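Long-range contacts in NRPS (PDB 6NKI), which has a Rossmann-type, NADP-binding domain of the male sterility protein family within a non-ribosomal peptide synthetase and holds NADPH dihydro-nicotinamide-adenine-dinucleotide phosphate: residues G21-A29 / D46-A54; G89-G97 / A141-I150. All coordinates share one frame; numbering follows the deposited sequence.

Contact 1 pairs the first two strands of the parallel Rossmann sheet, and contact 2 sets the loop that follows strand 84-88 against helix 136-156. Their centres lie about 17 Å apart, yet they meet where the strands end beside NDP. Ala54 O and Gly89 N, 3.1 Å apart, form a probable hydrogen bond, so the loop of contact 2 starts against the end of strand 47-54. Leu91 CD2 then packs on Leu53 CD2 at 3.5 Å and on Thr27 OG1 at 3.6 Å. Both contacts touch the ligand: Gly28 of contact 1 lies against a ribose hydroxyl, and Asp90, Leu91 and Ser92 of contact 2 border the adenine.

Contact 1: residues G21-A29 / D46-A54; sequences GKRLFLTGA and DVSIVYVLA. With NDP (NADPH dihydro-nicotinamide-adenine-dinucleotide phosphate), chain B.
Lys22-Thr27 and Val47-Ala54 run as parallel neighbours, their axes 4.2 Å apart at closest and their directions 25° apart, with a beta bulge shifting the register between Lys22 and Arg23. Past the bulge and a weak Leu24 N to Ile49 O bond, Tyr51 N reaches Leu24 O at 3.0 Å, Leu26 N meets Tyr51 O at 2.6 Å, and Leu53 N gives to Leu26 O at 2.8 Å. On one face Phe25 and Tyr51 cross at about a right angle. A chi1 of 167° sets Phe25 CG anti to the backbone N, and the ring meets Tyr51 with its edge, Phe25 CD1 to Tyr51 CB 3.7 Å; Trp87 stacks on Tyr51 and also meets Phe25. At the outer end, Ser48 OG lies over a face of the Arg23 guanidinium. The other face is aliphatic: Leu24 CD1 lies alongside Val50 CG1 at 4.1 Å, Leu26 CD2 touches Val52 CG1 at 4.0 Å, and helix 32-43 covers them through Leu38 and Leu41. Thr27 and Leu53 lie side by side next to the glycine-rich loop. Backbone bonds flanked by apolar layers thus hold this beta-alpha-beta unit together and bring Gly28 CA to 3.6 Å from NDP O3B.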
# COMPACT_ATOMS: atom_id res chain seq x y z
N GLY A 21 -12.00 -10.15 25.47
CA GLY A 21 -10.89 -10.24 24.54
C GLY A 21 -11.10 -11.30 23.47
O GLY A 21 -12.13 -11.98 23.46
N LYS A 22 -10.12 -11.44 22.58
CA LYS A 22 -10.21 -12.34 21.42
C LYS A 22 -9.14 -13.42 21.50
O LYS A 22 -7.96 -13.13 21.70
CB LYS A 22 -10.05 -11.57 20.12
CG LYS A 22 -11.19 -10.63 19.76
CD LYS A 22 -12.38 -11.41 19.22
CE LYS A 22 -13.40 -10.48 18.60
NZ LYS A 22 -14.51 -11.25 17.99
N ARG A 23 -9.58 -14.66 21.31
CA ARG A 23 -8.66 -15.82 21.28
C ARG A 23 -8.84 -16.48 19.92
O ARG A 23 -9.99 -16.80 19.57
CB ARG A 23 -8.99 -16.78 22.42
CG ARG A 23 -8.58 -16.28 23.80
CD ARG A 23 -9.26 -17.02 24.93
NE ARG A 23 -8.42 -17.01 26.12
CZ ARG A 23 -8.58 -16.19 27.15
NH1 ARG A 23 -9.57 -15.32 27.15
NH2 ARG A 23 -7.75 -16.25 28.18
N LEU A 24 -7.75 -16.66 19.17
CA LEU A 24 -7.86 -17.33 17.85
C LEU A 24 -6.69 -18.29 17.64
O LEU A 24 -5.68 -18.20 18.35
CB LEU A 24 -8.05 -16.33 16.70
CG LEU A 24 -6.92 -15.33 16.47
CD1 LEU A 24 -5.79 -15.98 15.70
CD2 LEU A 24 -7.45 -14.12 15.72
N PHE A 25 -6.89 -19.19 16.69
CA PHE A 25 -6.02 -20.32 16.40
C PHE A 25 -5.45 -20.20 14.99
O PHE A 25 -6.18 -19.90 14.04
CB PHE A 25 -6.75 -21.70 16.58
CG PHE A 25 -6.00 -22.87 15.99
CD1 PHE A 25 -4.84 -23.36 16.59
CD2 PHE A 25 -6.46 -23.48 14.83
CE1 PHE A 25 -4.14 -24.43 16.04
CE2 PHE A 25 -5.78 -24.56 14.27
CZ PHE A 25 -4.63 -25.03 14.88
N LEU A 26 -4.16 -20.46 14.88
CA LEU A 26 -3.42 -20.18 13.66
C LEU A 26 -2.52 -21.35 13.32
O LEU A 26 -1.76 -21.82 14.17
CB LEU A 26 -2.55 -18.92 13.84
CG LEU A 26 -1.68 -18.44 12.69
CD1 LEU A 26 -2.57 -17.97 11.55
CD2 LEU A 26 -0.73 -17.32 13.17
N THR A 27 -2.56 -21.78 12.07
CA THR A 27 -1.55 -22.66 11.51
C THR A 27 -0.70 -21.90 10.49
O THR A 27 -1.15 -20.90 9.92
CB THR A 27 -2.19 -23.90 10.86
OG1 THR A 27 -1.17 -24.71 10.28
CG2 THR A 27 -3.22 -23.49 9.81
N GLY A 28 0.54 -22.34 10.30
CA GLY A 28 1.37 -21.74 9.28
C GLY A 28 2.23 -20.59 9.74
O GLY A 28 2.78 -19.87 8.90
N ALA A 29 2.37 -20.41 11.06
CA ALA A 29 3.08 -19.25 11.60
C ALA A 29 4.57 -19.27 11.29
O ALA A 29 5.22 -18.22 11.35
CB ALA A 29 2.88 -19.18 13.11
N ASP A 46 -7.69 -6.33 20.46
CA ASP A 46 -8.77 -7.24 20.84
C ASP A 46 -8.27 -8.65 21.12
O ASP A 46 -8.81 -9.33 21.99
CB ASP A 46 -9.87 -7.28 19.78
CG ASP A 46 -10.79 -6.08 19.83
OD1 ASP A 46 -10.92 -5.48 20.92
OD2 ASP A 46 -11.41 -5.76 18.80
N VAL A 47 -7.24 -9.10 20.39
CA VAL A 47 -6.81 -10.48 20.51
C VAL A 47 -6.12 -10.70 21.86
O VAL A 47 -5.22 -9.95 22.25
CB VAL A 47 -5.91 -10.86 19.32
CG1 VAL A 47 -4.73 -9.97 19.27
CG2 VAL A 47 -5.45 -12.29 19.44
N SER A 48 -6.58 -11.73 22.58
CA SER A 48 -6.15 -11.99 23.95
C SER A 48 -5.13 -13.11 24.06
O SER A 48 -4.40 -13.16 25.06
CB SER A 48 -7.37 -12.32 24.82
OG SER A 48 -7.01 -12.67 26.14
N ILE A 49 -5.05 -14.00 23.07
CA ILE A 49 -4.08 -15.09 23.06
C ILE A 49 -4.07 -15.60 21.62
O ILE A 49 -5.08 -15.47 20.91
CB ILE A 49 -4.46 -16.21 24.08
CG1 ILE A 49 -3.23 -16.92 24.66
CG2 ILE A 49 -5.29 -17.30 23.42
CD1 ILE A 49 -2.49 -16.15 25.75
N VAL A 50 -2.97 -16.16 21.15
CA VAL A 50 -2.98 -16.85 19.86
C VAL A 50 -2.43 -18.25 20.05
O VAL A 50 -1.39 -18.44 20.69
CB VAL A 50 -2.19 -16.09 18.77
CG1 VAL A 50 -2.22 -16.85 17.44
CG2 VAL A 50 -2.73 -14.68 18.60
N TYR A 51 -3.14 -19.24 19.49
CA TYR A 51 -2.67 -20.62 19.46
C TYR A 51 -2.10 -20.89 18.07
O TYR A 51 -2.78 -20.65 17.07
CB TYR A 51 -3.79 -21.63 19.74
CG TYR A 51 -4.64 -21.39 20.96
CD1 TYR A 51 -4.10 -21.48 22.23
CD2 TYR A 51 -6.01 -21.17 20.84
CE1 TYR A 51 -4.90 -21.29 23.37
CE2 TYR A 51 -6.82 -20.98 21.97
CZ TYR A 51 -6.25 -21.05 23.24
OH TYR A 51 -7.02 -20.86 24.36
N VAL A 52 -0.88 -21.41 18.02
CA VAL A 52 -0.22 -21.66 16.74
C VAL A 52 0.16 -23.15 16.61
O VAL A 52 0.85 -23.71 17.48
CB VAL A 52 0.98 -20.73 16.52
CG1 VAL A 52 0.50 -19.31 16.46
CG2 VAL A 52 1.98 -20.86 17.64
N LEU A 53 -0.31 -23.77 15.53
CA LEU A 53 0.14 -25.07 15.12
C LEU A 53 1.65 -25.04 14.92
O LEU A 53 2.18 -24.14 14.27
CB LEU A 53 -0.55 -25.48 13.81
CG LEU A 53 -0.47 -26.99 13.51
CD1 LEU A 53 -1.15 -27.81 14.64
CD2 LEU A 53 -1.06 -27.41 12.16
N ALA A 54 2.33 -26.02 15.49
CA ALA A 54 3.77 -26.17 15.30
C ALA A 54 4.05 -27.57 14.80
O ALA A 54 3.73 -28.56 15.47
CB ALA A 54 4.54 -25.90 16.59
PA NDP B . 6.70 -23.16 3.66
O1A NDP B . 6.39 -23.96 2.43
O2A NDP B . 7.67 -23.71 4.67
O5B NDP B . 5.33 -22.59 4.45
C5B NDP B . 4.41 -23.63 4.54
C4B NDP B . 3.87 -23.70 5.97
O4B NDP B . 3.14 -24.96 6.10
C3B NDP B . 5.00 -23.65 6.98
O3B NDP B . 4.57 -22.96 8.10
C2B NDP B . 5.22 -25.15 7.40
O2B NDP B . 5.64 -25.32 8.69
C1B NDP B . 3.73 -25.68 7.20
N9A NDP B . 3.68 -27.16 6.90
C8A NDP B . 4.18 -27.86 5.78
N7A NDP B . 3.96 -29.20 5.84
C5A NDP B . 3.28 -29.37 7.07
C6A NDP B . 2.77 -30.52 7.72
N6A NDP B . 2.89 -31.77 7.16
N1A NDP B . 2.13 -30.42 8.93
C2A NDP B . 2.04 -29.16 9.44
N3A NDP B . 2.46 -27.99 8.95
C4A NDP B . 3.09 -28.12 7.74
O3 NDP B . 7.41 -21.74 3.09
PN NDP B . 6.68 -21.23 1.74
O1N NDP B . 7.16 -19.87 1.41
O2N NDP B . 6.64 -22.31 0.68
O5D NDP B . 4.87 -20.93 2.00
C5D NDP B . 4.58 -19.99 3.04
C4D NDP B . 3.34 -19.04 2.67
O4D NDP B . 3.66 -18.19 1.56
C3D NDP B . 2.07 -19.84 2.26
O3D NDP B . 1.02 -19.52 3.15
C2D NDP B . 1.70 -19.41 0.82
O2D NDP B . 0.35 -18.99 0.68
C1D NDP B . 2.55 -18.19 0.60
N1N NDP B . 3.26 -18.12 -0.77
C2N NDP B . 4.42 -17.41 -0.76
C3N NDP B . 5.20 -17.28 -1.85
C7N NDP B . 6.32 -16.41 -1.58
O7N NDP B . 7.00 -16.41 -0.55
N7N NDP B . 6.51 -15.45 -2.51
C4N NDP B . 4.87 -17.93 -3.20
C5N NDP B . 3.51 -18.56 -3.19
C6N NDP B . 2.77 -18.64 -2.04
P2B NDP B . 7.47 -25.71 8.86
O1X NDP B . 7.58 -25.66 10.35
O2X NDP B . 7.60 -27.08 8.19
O3X NDP B . 7.98 -24.52 8.09

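Contact 2: residues G89-G97 / A141-I150; sequences GDLSQPHLG and AANVRSTFDI. With NDP (NADPH dihydro-nicotinamide-adenine-dinucleotide phosphate), chain B.
Leu91 lies between Ala142 of the helix and the adenine of NDP, and the contact is arranged round this side chain. Its CB packs on Ala142 CB at 3.9 Å, while CD2 reaches on toward Ser146 CB at 4.1 Å. A chi1 of -58° turns CG away from the carbonyl carbon and to the ligand, 3.4 Å from NDP C2A, so one leucine lines both the helix and the purine. Leu91 O also receives a CA-H...O contact from Ala142.

On either side of Leu91 in sequence, Asp90 meets the polar edge of the adenine and Ser92 OG lies nearby. Asp90 OD1 accepts from NDP N6A at 3.0 Å, with 137° at the hydrogen, a bond to the exocyclic amine. The same oxygen accepts the Ser92 N-H at 3.0 Å, met 48° out of the carboxylate plane; this Asx turn helps fix the rotation of the carboxylate that faces the ligand. Ser92 OG rests on the Ala142 methyl, 3.4 Å from CB.

Farther along the helix the loop closes on Asp149, whose OD2 takes a weak hydrogen bond from His95 N at 3.2 Å, while OD1 lies near the plane of the imidazole at its edge. Pro94 CB sits at the edge of the Arg145 guanidinium. Leu96 CD1 comes within 4.5 Å of Ile150 CG1, adding a looser apolar touch.

Ser146 and Ile150 also pack toward the sheet: both touch His125 of strand 122-125, and Ile150 reaches Leu163 of strand 162-166. Val144 and Thr147 meet helix 202-220, so helix 136-156 lies between that helix and the loop 89-97, against the central strands.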
# COMPACT_ATOMS: atom_id res chain seq x y z
N GLY A 89 1.39 -30.36 16.54
CA GLY A 89 0.43 -30.92 15.62
C GLY A 89 1.04 -31.16 14.26
O GLY A 89 2.25 -31.04 14.07
N ASP A 90 0.16 -31.51 13.32
CA ASP A 90 0.55 -31.89 11.97
C ASP A 90 -0.70 -32.02 11.13
O ASP A 90 -1.60 -32.82 11.41
CB ASP A 90 1.38 -33.20 11.97
CG ASP A 90 1.94 -33.56 10.58
OD1 ASP A 90 1.50 -33.00 9.56
OD2 ASP A 90 2.89 -34.38 10.53
N LEU A 91 -0.74 -31.21 10.07
CA LEU A 91 -1.90 -31.15 9.20
C LEU A 91 -2.26 -32.53 8.67
O LEU A 91 -3.44 -32.85 8.48
CB LEU A 91 -1.58 -30.18 8.05
CG LEU A 91 -1.19 -28.71 8.33
CD1 LEU A 91 -0.68 -28.02 7.08
CD2 LEU A 91 -2.31 -27.89 8.92
N SER A 92 -1.25 -33.39 8.46
CA SER A 92 -1.49 -34.70 7.87
C SER A 92 -2.35 -35.57 8.78
O SER A 92 -3.30 -36.21 8.32
CB SER A 92 -0.16 -35.39 7.55
OG SER A 92 0.57 -34.64 6.59
N GLN A 93 -2.02 -35.60 10.07
CA GLN A 93 -2.70 -36.51 10.99
C GLN A 93 -4.15 -36.10 11.21
O GLN A 93 -4.54 -34.96 10.95
CB GLN A 93 -1.97 -36.55 12.33
CG GLN A 93 -0.57 -37.16 12.27
CD GLN A 93 0.09 -37.26 13.64
OE1 GLN A 93 -0.51 -36.91 14.66
NE2 GLN A 93 1.33 -37.72 13.67
N PRO A 94 -4.98 -37.03 11.66
CA PRO A 94 -6.34 -36.66 12.04
C PRO A 94 -6.33 -35.67 13.19
O PRO A 94 -5.48 -35.74 14.08
CB PRO A 94 -6.98 -37.99 12.46
CG PRO A 94 -6.15 -39.03 11.80
CD PRO A 94 -4.75 -38.48 11.79
N HIS A 95 -7.27 -34.73 13.11
CA HIS A 95 -7.42 -33.73 14.20
C HIS A 95 -6.24 -32.75 14.15
O HIS A 95 -5.95 -32.17 15.21
CB HIS A 95 -7.50 -34.49 15.52
CG HIS A 95 -8.89 -34.90 15.86
ND1 HIS A 95 -9.31 -35.04 17.16
CD2 HIS A 95 -9.97 -35.11 15.09
CE1 HIS A 95 -10.59 -35.37 17.17
NE2 HIS A 95 -11.01 -35.42 15.91
N LEU A 96 -5.53 -32.72 13.02
CA LEU A 96 -4.34 -31.87 12.69
C LEU A 96 -3.10 -32.31 13.48
O LEU A 96 -2.11 -31.56 13.46
CB LEU A 96 -4.64 -30.38 12.90
CG LEU A 96 -5.93 -29.86 12.28
CD1 LEU A 96 -6.36 -28.57 12.93
CD2 LEU A 96 -5.77 -29.66 10.78
N GLY A 97 -3.12 -33.51 14.06
CA GLY A 97 -2.02 -34.00 14.90
C GLY A 97 -2.17 -33.50 16.33
O GLY A 97 -1.23 -33.68 17.11
N ALA A 141 -4.56 -35.12 2.99
CA ALA A 141 -4.72 -35.13 4.44
C ALA A 141 -4.16 -33.86 5.07
O ALA A 141 -4.78 -33.28 5.97
CB ALA A 141 -4.04 -36.37 5.03
N ALA A 142 -3.00 -33.40 4.59
CA ALA A 142 -2.38 -32.24 5.22
C ALA A 142 -3.12 -30.96 4.87
O ALA A 142 -3.35 -30.10 5.73
CB ALA A 142 -0.91 -32.17 4.81
N ASN A 143 -3.55 -30.82 3.61
CA ASN A 143 -4.27 -29.61 3.24
C ASN A 143 -5.78 -29.76 3.47
O ASN A 143 -6.39 -28.97 4.19
CB ASN A 143 -3.95 -29.23 1.79
CG ASN A 143 -2.48 -28.90 1.60
OD1 ASN A 143 -1.78 -28.60 2.56
ND2 ASN A 143 -2.04 -28.88 0.35
N VAL A 144 -6.39 -30.79 2.89
CA VAL A 144 -7.85 -30.81 2.81
C VAL A 144 -8.53 -31.48 4.01
O VAL A 144 -9.63 -31.09 4.39
CB VAL A 144 -8.29 -31.47 1.50
CG1 VAL A 144 -9.82 -31.37 1.31
CG2 VAL A 144 -7.54 -30.88 0.32
N ARG A 145 -7.90 -32.50 4.60
CA ARG A 145 -8.47 -33.14 5.79
C ARG A 145 -8.47 -32.17 6.96
O ARG A 145 -9.46 -32.07 7.71
CB ARG A 145 -7.65 -34.38 6.14
CG ARG A 145 -8.05 -35.17 7.39
CD ARG A 145 -9.18 -36.13 7.15
NE ARG A 145 -9.36 -36.98 8.33
CZ ARG A 145 -10.28 -37.93 8.47
NH1 ARG A 145 -11.13 -38.19 7.48
NH2 ARG A 145 -10.34 -38.64 9.59
N SER A 146 -7.36 -31.46 7.14
CA SER A 146 -7.23 -30.34 8.06
C SER A 146 -8.42 -29.40 7.90
O SER A 146 -9.03 -28.99 8.90
CB SER A 146 -5.88 -29.65 7.80
OG SER A 146 -5.75 -29.20 6.47
N THR A 147 -8.80 -29.09 6.65
CA THR A 147 -9.95 -28.22 6.42
C THR A 147 -11.24 -28.90 6.87
O THR A 147 -12.09 -28.28 7.52
CB THR A 147 -10.01 -27.81 4.94
OG1 THR A 147 -8.78 -27.19 4.53
CG2 THR A 147 -11.16 -26.82 4.69
N PHE A 148 -11.38 -30.19 6.54
CA PHE A 148 -12.53 -30.97 6.98
C PHE A 148 -12.60 -31.03 8.49
O PHE A 148 -13.66 -30.82 9.09
CB PHE A 148 -12.43 -32.38 6.38
CG PHE A 148 -13.60 -33.28 6.73
CD1 PHE A 148 -14.81 -33.16 6.05
CD2 PHE A 148 -13.48 -34.24 7.72
CE1 PHE A 148 -15.87 -33.98 6.37
CE2 PHE A 148 -14.54 -35.06 8.03
CZ PHE A 148 -15.73 -34.93 7.36
N ASP A 149 -11.47 -31.33 9.14
CA ASP A 149 -11.43 -31.32 10.60
C ASP A 149 -11.90 -29.98 11.15
O ASP A 149 -12.59 -29.93 12.18
CB ASP A 149 -10.01 -31.64 11.08
CG ASP A 149 -9.58 -33.08 10.76
OD1 ASP A 149 -10.45 -33.98 10.76
OD2 ASP A 149 -8.37 -33.29 10.50
N ILE A 150 -11.56 -28.88 10.45
CA ILE A 150 -11.80 -27.51 10.93
C ILE A 150 -13.29 -27.16 10.92
O ILE A 150 -13.79 -26.52 11.87
CB ILE A 150 -10.96 -26.50 10.12
CG1 ILE A 150 -9.55 -26.33 10.70
CG2 ILE A 150 -11.61 -25.12 10.00
CD1 ILE A 150 -8.65 -25.65 9.78
PA NDP B . 6.70 -23.16 3.66
O1A NDP B . 6.39 -23.96 2.43
O2A NDP B . 7.67 -23.71 4.67
O5B NDP B . 5.33 -22.59 4.45
C5B NDP B . 4.41 -23.63 4.54
C4B NDP B . 3.87 -23.70 5.97
O4B NDP B . 3.14 -24.96 6.10
C3B NDP B . 5.00 -23.65 6.98
O3B NDP B . 4.57 -22.96 8.10
C2B NDP B . 5.22 -25.15 7.40
O2B NDP B . 5.64 -25.32 8.69
C1B NDP B . 3.73 -25.68 7.20
N9A NDP B . 3.68 -27.16 6.90
C8A NDP B . 4.18 -27.86 5.78
N7A NDP B . 3.96 -29.20 5.84
C5A NDP B . 3.28 -29.37 7.07
C6A NDP B . 2.77 -30.52 7.72
N6A NDP B . 2.89 -31.77 7.16
N1A NDP B . 2.13 -30.42 8.93
C2A NDP B . 2.04 -29.16 9.44
N3A NDP B . 2.46 -27.99 8.95
C4A NDP B . 3.09 -28.12 7.74
O3 NDP B . 7.41 -21.74 3.09
PN NDP B . 6.68 -21.23 1.74
O1N NDP B . 7.16 -19.87 1.41
O2N NDP B . 6.64 -22.31 0.68
O5D NDP B . 4.87 -20.93 2.00
C5D NDP B . 4.58 -19.99 3.04
C4D NDP B . 3.34 -19.04 2.67
O4D NDP B . 3.66 -18.19 1.56
C3D NDP B . 2.07 -19.84 2.26
O3D NDP B . 1.02 -19.52 3.15
C2D NDP B . 1.70 -19.41 0.82
O2D NDP B . 0.35 -18.99 0.68
C1D NDP B . 2.55 -18.19 0.60
N1N NDP B . 3.26 -18.12 -0.77
C2N NDP B . 4.42 -17.41 -0.76
C3N NDP B . 5.20 -17.28 -1.85
C7N NDP B . 6.32 -16.41 -1.58
O7N NDP B . 7.00 -16.41 -0.55
N7N NDP B . 6.51 -15.45 -2.51
C4N NDP B . 4.87 -17.93 -3.20
C5N NDP B . 3.51 -18.56 -3.19
C6N NDP B . 2.77 -18.64 -2.04
P2B NDP B . 7.47 -25.71 8.86
O1X NDP B . 7.58 -25.66 10.35
O2X NDP B . 7.60 -27.08 8.19
O3X NDP B . 7.98 -24.52 8.09